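Putative sortase (Streptococcus pneumoniae, PDB 2W1J) probably acts as a class C sortase, a cysteine transpeptidase that joins pilin subunits covalently during assembly of the pneumococcal pilus fibre. Local coordinates at residues L89-T99 / H109-G117; K122-L130 / T173-M181. All coordinates share one frame; numbering follows the deposited sequence. Where two conformers were deposited one is given.

Interaction 1: residues L89-T99 / H109-G117; sequences LQQGAGHLEGT and HAVITAHTG
G94 and T113 form the hydrogen-bonded antiparallel pair at the middle of this contact: G94 N reaches T113 O at 2.8 Å, in the carbonyl plane, while T113 N returns to G94 O at 2.8 Å from 19° off that plane. The next backbone bond, L96 N to V111 O, is 3.0 Å and almost straight, with 178° at the hydrogen. L96 and V111 point the same way, side by side, and CD2 of L96 rests on V111 CG1. Past the type II turn from L96 to T99, a chi1 of 75° places T99 OG1 between its own N and carbonyl carbon; from there it donates to a lone pair of L96 O (2.8 Å) and accepts the N-H of V111 (3.1 Å). Both bonds hold its rotation, and T99 CG2 covers V111 CG2.

Beyond A93 and A114 direct pairing gives way to a water, which donates to L89 O and G92 O and accepts from H115 N. Here L89 crosses the partly exposed H115 ring at about a right angle, its CB 3.4 Å from NE2, whereas ND1 bonds a glycerol, probably from the crystallisation liquor. The antiparallel pair belongs to the sortase beta-barrel, and H115, just past strand 108-113 in the TAHTG sequence, is probably the active-site histidine, as in other sortases.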
# COMPACT_ATOMS: atom_id res chain seq x y z
N LEU A 89 7.73 7.49 -4.79
CA LEU A 89 7.07 6.93 -5.96
C LEU A 89 8.03 6.69 -7.13
O LEU A 89 7.73 5.96 -8.06
CB LEU A 89 5.88 7.79 -6.40
CG LEU A 89 4.78 7.94 -5.36
CD1 LEU A 89 3.57 8.66 -5.93
CD2 LEU A 89 4.36 6.58 -4.80
N GLN A 90 9.22 7.30 -7.06
CA GLN A 90 10.26 6.98 -8.03
C GLN A 90 10.91 5.64 -7.72
O GLN A 90 11.44 4.97 -8.62
CB GLN A 90 11.32 8.09 -8.06
CG GLN A 90 10.82 9.38 -8.68
CD GLN A 90 11.88 10.47 -8.70
OE1 GLN A 90 12.48 10.79 -7.68
NE2 GLN A 90 12.10 11.04 -9.88
N GLN A 91 10.85 5.23 -6.46
CA GLN A 91 11.55 4.04 -5.99
C GLN A 91 10.65 2.80 -5.88
O GLN A 91 11.13 1.67 -5.98
CB GLN A 91 12.24 4.34 -4.65
CG GLN A 91 13.34 5.38 -4.75
CD GLN A 91 13.93 5.75 -3.41
OE1 GLN A 91 13.24 5.74 -2.39
NE2 GLN A 91 15.22 6.10 -3.40
N GLY A 92 9.35 3.00 -5.68
CA GLY A 92 8.44 1.87 -5.50
C GLY A 92 7.03 2.36 -5.24
O GLY A 92 6.59 3.33 -5.85
N ALA A 93 6.33 1.70 -4.33
CA ALA A 93 5.00 2.11 -3.93
C ALA A 93 5.06 2.91 -2.64
O ALA A 93 5.97 2.72 -1.81
CB ALA A 93 4.09 0.89 -3.75
N GLY A 94 4.09 3.80 -2.45
CA GLY A 94 3.99 4.59 -1.23
C GLY A 94 2.70 4.32 -0.49
O GLY A 94 1.63 4.19 -1.09
N HIS A 95 2.78 4.25 0.83
CA HIS A 95 1.58 4.11 1.64
C HIS A 95 0.93 5.48 1.82
O HIS A 95 1.60 6.46 2.17
CB HIS A 95 1.97 3.53 3.00
CG HIS A 95 0.84 3.51 3.97
ND1 HIS A 95 0.69 4.46 4.96
CD2 HIS A 95 -0.23 2.68 4.08
CE1 HIS A 95 -0.42 4.21 5.63
NE2 HIS A 95 -0.99 3.14 5.12
N LEU A 96 -0.38 5.56 1.59
CA LEU A 96 -1.11 6.81 1.70
C LEU A 96 -1.35 7.18 3.16
O LEU A 96 -2.14 6.55 3.87
CB LEU A 96 -2.43 6.73 0.94
CG LEU A 96 -3.24 8.02 0.76
CD1 LEU A 96 -2.44 9.10 0.04
CD2 LEU A 96 -4.52 7.74 0.00
N GLU A 97 -0.67 8.22 3.63
CA GLU A 97 -0.80 8.64 5.02
C GLU A 97 -2.23 9.06 5.31
O GLU A 97 -2.88 9.70 4.48
CB GLU A 97 0.19 9.76 5.35
CG GLU A 97 0.23 10.11 6.84
CD GLU A 97 1.37 11.03 7.22
OE1 GLU A 97 2.09 11.52 6.32
OE2 GLU A 97 1.56 11.27 8.44
N GLY A 98 -2.74 8.67 6.47
CA GLY A 98 -4.15 8.85 6.80
C GLY A 98 -4.94 7.56 6.65
O GLY A 98 -6.05 7.47 7.16
N THR A 99 -4.38 6.57 5.95
CA THR A 99 -5.01 5.26 5.84
C THR A 99 -4.34 4.26 6.79
O THR A 99 -3.28 4.54 7.35
CB THR A 99 -5.04 4.74 4.37
OG1 THR A 99 -3.75 4.28 3.94
CG2 THR A 99 -5.57 5.83 3.44
N HIS A 109 -8.39 -0.26 6.48
CA HIS A 109 -8.30 0.01 5.04
C HIS A 109 -6.99 0.74 4.75
O HIS A 109 -6.84 1.93 5.05
CB HIS A 109 -9.48 0.84 4.55
CG HIS A 109 -9.60 0.92 3.05
ND1 HIS A 109 -10.66 1.55 2.43
CD2 HIS A 109 -8.82 0.43 2.06
CE1 HIS A 109 -10.51 1.46 1.12
NE2 HIS A 109 -9.41 0.78 0.87
N ALA A 110 -6.03 -0.01 4.21
CA ALA A 110 -4.74 0.53 3.82
C ALA A 110 -4.77 0.84 2.33
O ALA A 110 -5.32 0.07 1.55
CB ALA A 110 -3.64 -0.47 4.12
N VAL A 111 -4.14 1.96 1.95
CA VAL A 111 -4.07 2.34 0.54
C VAL A 111 -2.61 2.43 0.13
O VAL A 111 -1.79 3.05 0.82
CB VAL A 111 -4.81 3.66 0.27
CG1 VAL A 111 -4.68 4.06 -1.20
CG2 VAL A 111 -6.28 3.53 0.68
N ILE A 112 -2.28 1.75 -0.97
CA ILE A 112 -0.92 1.64 -1.48
C ILE A 112 -0.91 2.22 -2.89
O ILE A 112 -1.74 1.83 -3.72
CB ILE A 112 -0.43 0.17 -1.48
CG1 ILE A 112 -0.45 -0.42 -0.06
CG2 ILE A 112 0.97 0.06 -2.11
CD1 ILE A 112 -0.08 -1.88 0.00
N THR A 113 0.01 3.15 -3.14
CA THR A 113 0.01 4.02 -4.32
C THR A 113 1.24 3.78 -5.18
O THR A 113 2.34 3.62 -4.65
CB THR A 113 0.12 5.47 -3.83
OG1 THR A 113 -0.82 5.71 -2.77
CG2 THR A 113 -0.09 6.46 -4.96
N ALA A 114 1.08 3.80 -6.50
CA ALA A 114 2.26 3.78 -7.37
C ALA A 114 1.91 4.34 -8.75
O ALA A 114 0.72 4.45 -9.10
CB ALA A 114 2.85 2.37 -7.49
N HIS A 115 2.93 4.69 -9.52
CA HIS A 115 2.74 5.34 -10.81
C HIS A 115 2.18 4.40 -11.87
O HIS A 115 2.35 3.18 -11.81
CB HIS A 115 4.06 5.88 -11.33
CG HIS A 115 4.55 7.11 -10.63
ND1 HIS A 115 3.74 8.21 -10.39
CD2 HIS A 115 5.78 7.45 -10.17
CE1 HIS A 115 4.45 9.15 -9.79
NE2 HIS A 115 5.69 8.72 -9.65
N THR A 116 1.56 5.01 -12.88
CA THR A 116 1.30 4.36 -14.16
C THR A 116 1.99 5.17 -15.25
O THR A 116 1.93 6.40 -15.25
CB THR A 116 -0.23 4.28 -14.47
OG1 THR A 116 -0.84 3.20 -13.74
CG2 THR A 116 -0.46 4.03 -15.94
N GLY A 117 2.66 4.49 -16.17
CA GLY A 117 3.21 5.16 -17.34
C GLY A 117 4.59 5.78 -17.19
O GLY A 117 5.02 6.52 -18.06
O HOH W 1 5.45 4.46 -8.21

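Interaction 2: residues K122-L130 / T173-M181; sequences KMFTDLTKL and TLLTCTPYM
F124 is the first residue of 122-130 to meet the strand, and the turn before it sets its position. That turn, type II' from K122 to T125, is closed at K122 O, which accepts both T125 N (2.8 Å) and T125 OG1, the hydroxyl lying in the carbonyl plane on a lone pair. The F124 ring crosses L174 at about a right angle, CE2 lying 3.9 Å from L174 CB. L175 O faces the ring edge in its plane, 3.8 Å from CD2, and farther back F124 CB packs on CB and OG1 of T176. The hydroxyl of T176 finds its polar partner elsewhere, in A114 O.

T125 reaches another part of 173-181. Its CG2 is 4.0 Å from CE1 of Y180, a ring that lies beyond the cis peptide preceding P179 and has M181 CG over the centre of one face. This touch is smaller and more peripheral, since Y180 is exposed whereas F124 and T176 are buried.

L127 opens the 3-10 segment 127-129 and divides its two methyls. CD1 stands 4.0 Å above one face of the F124 ring, toward the rim; CD2 meets T176 CG2 and L174 O, each at 3.8 Å. Its chi1 of -130° is well away from a staggered value, consistent with some torsional strain. T128 adds a marginal approach, CG2 to T178 OG1 at 4.3 Å, and L130 N bonds to L127 O as the 3-10 turn ends.

The segment thus lies across strand 170-178 through apolar side chains. L127 and L130 also pack on I71 of strand 65-71, T128 touches L187 of strand 185-194, and L174 extends the buried layer to I112 of strand 108-113.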
# COMPACT_ATOMS: atom_id res chain seq x y z
N LYS A 122 7.76 -0.10 -14.61
CA LYS A 122 6.34 -0.31 -14.85
C LYS A 122 5.46 0.04 -13.65
O LYS A 122 4.32 0.45 -13.84
CB LYS A 122 6.06 -1.73 -15.37
CG LYS A 122 6.41 -2.83 -14.40
CD LYS A 122 6.27 -4.20 -15.03
CE LYS A 122 6.18 -5.27 -13.96
NZ LYS A 122 6.07 -6.63 -14.55
N MET A 123 5.99 -0.08 -12.44
CA MET A 123 5.21 0.23 -11.23
C MET A 123 3.81 -0.38 -11.32
O MET A 123 3.69 -1.59 -11.46
CB MET A 123 5.19 1.74 -10.96
CG MET A 123 6.58 2.38 -10.79
SD MET A 123 7.56 1.60 -9.49
CE MET A 123 8.88 2.80 -9.35
N PHE A 124 2.76 0.45 -11.26
CA PHE A 124 1.37 -0.05 -11.31
C PHE A 124 0.72 0.11 -12.70
O PHE A 124 -0.51 0.11 -12.83
CB PHE A 124 0.49 0.66 -10.26
CG PHE A 124 0.56 0.07 -8.86
CD1 PHE A 124 1.31 -1.06 -8.54
CD2 PHE A 124 -0.18 0.68 -7.85
CE1 PHE A 124 1.32 -1.55 -7.23
CE2 PHE A 124 -0.18 0.20 -6.55
CZ PHE A 124 0.56 -0.92 -6.23
N THR A 125 1.52 0.25 -13.74
CA THR A 125 0.96 0.44 -15.08
C THR A 125 -0.07 -0.62 -15.45
O THR A 125 -1.09 -0.32 -16.09
CB THR A 125 2.07 0.49 -16.15
OG1 THR A 125 2.85 1.67 -15.93
CG2 THR A 125 1.47 0.53 -17.56
N ASP A 126 0.20 -1.87 -15.09
CA ASP A 126 -0.68 -2.97 -15.48
C ASP A 126 -1.86 -3.20 -14.52
O ASP A 126 -2.57 -4.19 -14.63
CB ASP A 126 0.11 -4.27 -15.68
CG ASP A 126 0.94 -4.26 -16.96
OD1 ASP A 126 0.61 -3.52 -17.92
OD2 ASP A 126 1.93 -5.02 -17.00
N LEU A 127 -2.09 -2.26 -13.61
CA LEU A 127 -3.25 -2.38 -12.72
C LEU A 127 -4.55 -2.48 -13.51
O LEU A 127 -5.51 -3.10 -13.04
CB LEU A 127 -3.32 -1.20 -11.76
CG LEU A 127 -3.48 -1.52 -10.27
CD1 LEU A 127 -2.42 -2.48 -9.73
CD2 LEU A 127 -3.50 -0.23 -9.46
N THR A 128 -4.58 -1.88 -14.70
CA THR A 128 -5.78 -1.93 -15.54
C THR A 128 -6.10 -3.34 -16.03
O THR A 128 -7.20 -3.58 -16.54
CB THR A 128 -5.65 -1.02 -16.78
OG1 THR A 128 -4.45 -1.36 -17.49
CG2 THR A 128 -5.62 0.45 -16.36
N LYS A 129 -5.13 -4.25 -15.93
CA LYS A 129 -5.35 -5.63 -16.34
C LYS A 129 -6.03 -6.46 -15.26
O LYS A 129 -6.52 -7.55 -15.53
CB LYS A 129 -4.03 -6.31 -16.72
CG LYS A 129 -3.36 -5.73 -17.96
CD LYS A 129 -2.05 -6.43 -18.31
CE LYS A 129 -2.26 -7.88 -18.73
NZ LYS A 129 -0.96 -8.50 -19.13
N LEU A 130 -6.02 -5.97 -14.02
CA LEU A 130 -6.56 -6.75 -12.91
C LEU A 130 -8.07 -6.87 -13.00
O LEU A 130 -8.78 -5.93 -13.36
CB LEU A 130 -6.17 -6.12 -11.57
CG LEU A 130 -4.68 -6.16 -11.28
CD1 LEU A 130 -4.42 -5.52 -9.93
CD2 LEU A 130 -4.13 -7.59 -11.35
N THR A 173 -6.63 -1.04 -0.88
CA THR A 173 -6.82 -0.48 -2.21
C THR A 173 -5.48 -0.11 -2.82
O THR A 173 -4.63 0.52 -2.17
CB THR A 173 -7.77 0.74 -2.18
OG1 THR A 173 -9.07 0.30 -1.77
CG2 THR A 173 -7.86 1.44 -3.54
N LEU A 174 -5.30 -0.52 -4.07
CA LEU A 174 -4.16 -0.15 -4.89
C LEU A 174 -4.59 1.01 -5.77
O LEU A 174 -5.61 0.93 -6.48
CB LEU A 174 -3.69 -1.35 -5.71
CG LEU A 174 -3.54 -2.65 -4.91
CD1 LEU A 174 -3.10 -3.77 -5.84
CD2 LEU A 174 -2.53 -2.48 -3.79
N LEU A 175 -3.84 2.11 -5.68
CA LEU A 175 -4.21 3.39 -6.26
C LEU A 175 -3.20 3.84 -7.30
O LEU A 175 -2.00 3.87 -7.02
CB LEU A 175 -4.26 4.42 -5.12
CG LEU A 175 -4.41 5.91 -5.46
CD1 LEU A 175 -5.75 6.14 -6.15
CD2 LEU A 175 -4.29 6.78 -4.22
N THR A 176 -3.68 4.21 -8.49
CA THR A 176 -2.79 4.79 -9.51
C THR A 176 -3.55 5.81 -10.34
O THR A 176 -4.74 6.05 -10.10
CB THR A 176 -2.15 3.69 -10.36
OG1 THR A 176 -1.06 4.23 -11.11
CG2 THR A 176 -3.15 3.04 -11.31
N CYS A 177 -2.87 6.43 -11.30
CA CYS A 177 -3.53 7.38 -12.18
C CYS A 177 -4.12 6.69 -13.40
O CYS A 177 -3.65 5.63 -13.81
CB CYS A 177 -2.55 8.47 -12.63
SG CYS A 177 -2.02 9.52 -11.27
N THR A 178 -5.15 7.30 -13.98
CA THR A 178 -5.83 6.70 -15.12
C THR A 178 -6.63 7.81 -15.81
O THR A 178 -6.82 8.88 -15.23
CB THR A 178 -6.75 5.56 -14.62
OG1 THR A 178 -6.85 4.53 -15.61
CG2 THR A 178 -8.12 6.06 -14.21
N PRO A 179 -7.07 7.60 -17.07
CA PRO A 179 -6.69 6.52 -17.98
C PRO A 179 -5.20 6.54 -18.27
O PRO A 179 -4.53 7.56 -18.07
CB PRO A 179 -7.47 6.85 -19.26
CG PRO A 179 -8.61 7.73 -18.81
CD PRO A 179 -8.04 8.53 -17.67
N TYR A 180 -4.71 5.42 -18.78
CA TYR A 180 -3.33 5.28 -19.21
C TYR A 180 -2.94 6.47 -20.10
O TYR A 180 -3.61 6.76 -21.10
CB TYR A 180 -3.22 3.95 -19.96
CG TYR A 180 -1.89 3.66 -20.62
CD1 TYR A 180 -0.76 3.38 -19.87
CD2 TYR A 180 -1.77 3.68 -22.01
CE1 TYR A 180 0.47 3.11 -20.49
CE2 TYR A 180 -0.56 3.40 -22.64
CZ TYR A 180 0.56 3.13 -21.87
OH TYR A 180 1.76 2.87 -22.48
N MET A 181 -1.87 7.16 -19.73
CA MET A 181 -1.31 8.25 -20.54
C MET A 181 -2.26 9.43 -20.69
O MET A 181 -2.10 10.25 -21.60
CB MET A 181 -0.80 7.74 -21.88
CG MET A 181 0.32 6.75 -21.70
SD MET A 181 1.81 7.45 -20.97
CE MET A 181 2.82 5.98 -20.82

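How the interactions relate
Interaction 1 closes before interaction 2 opens along the chain, and their centres lie about 11 Å apart within the sortase domain. The link is the mixed sheet, where strands 108-113 and 170-178 run parallel as neighbours: interaction 1 pairs strand 93-95 with the edge of 108-113 away from 170-178, while in interaction 2 the loop 122-130 packs on strand 170-178. A probable hydrogen bond, H109 NE2 with T173 OG1 at 2.7 Å, joins them directly. The sequence TLLTC in 173-181 matches the TLxTC signature of sortases. C177, near the end of its strand, has SG 6.0 Å from ND1 of H115 in one of its two deposited conformers, so the two probably belong to one catalytic site.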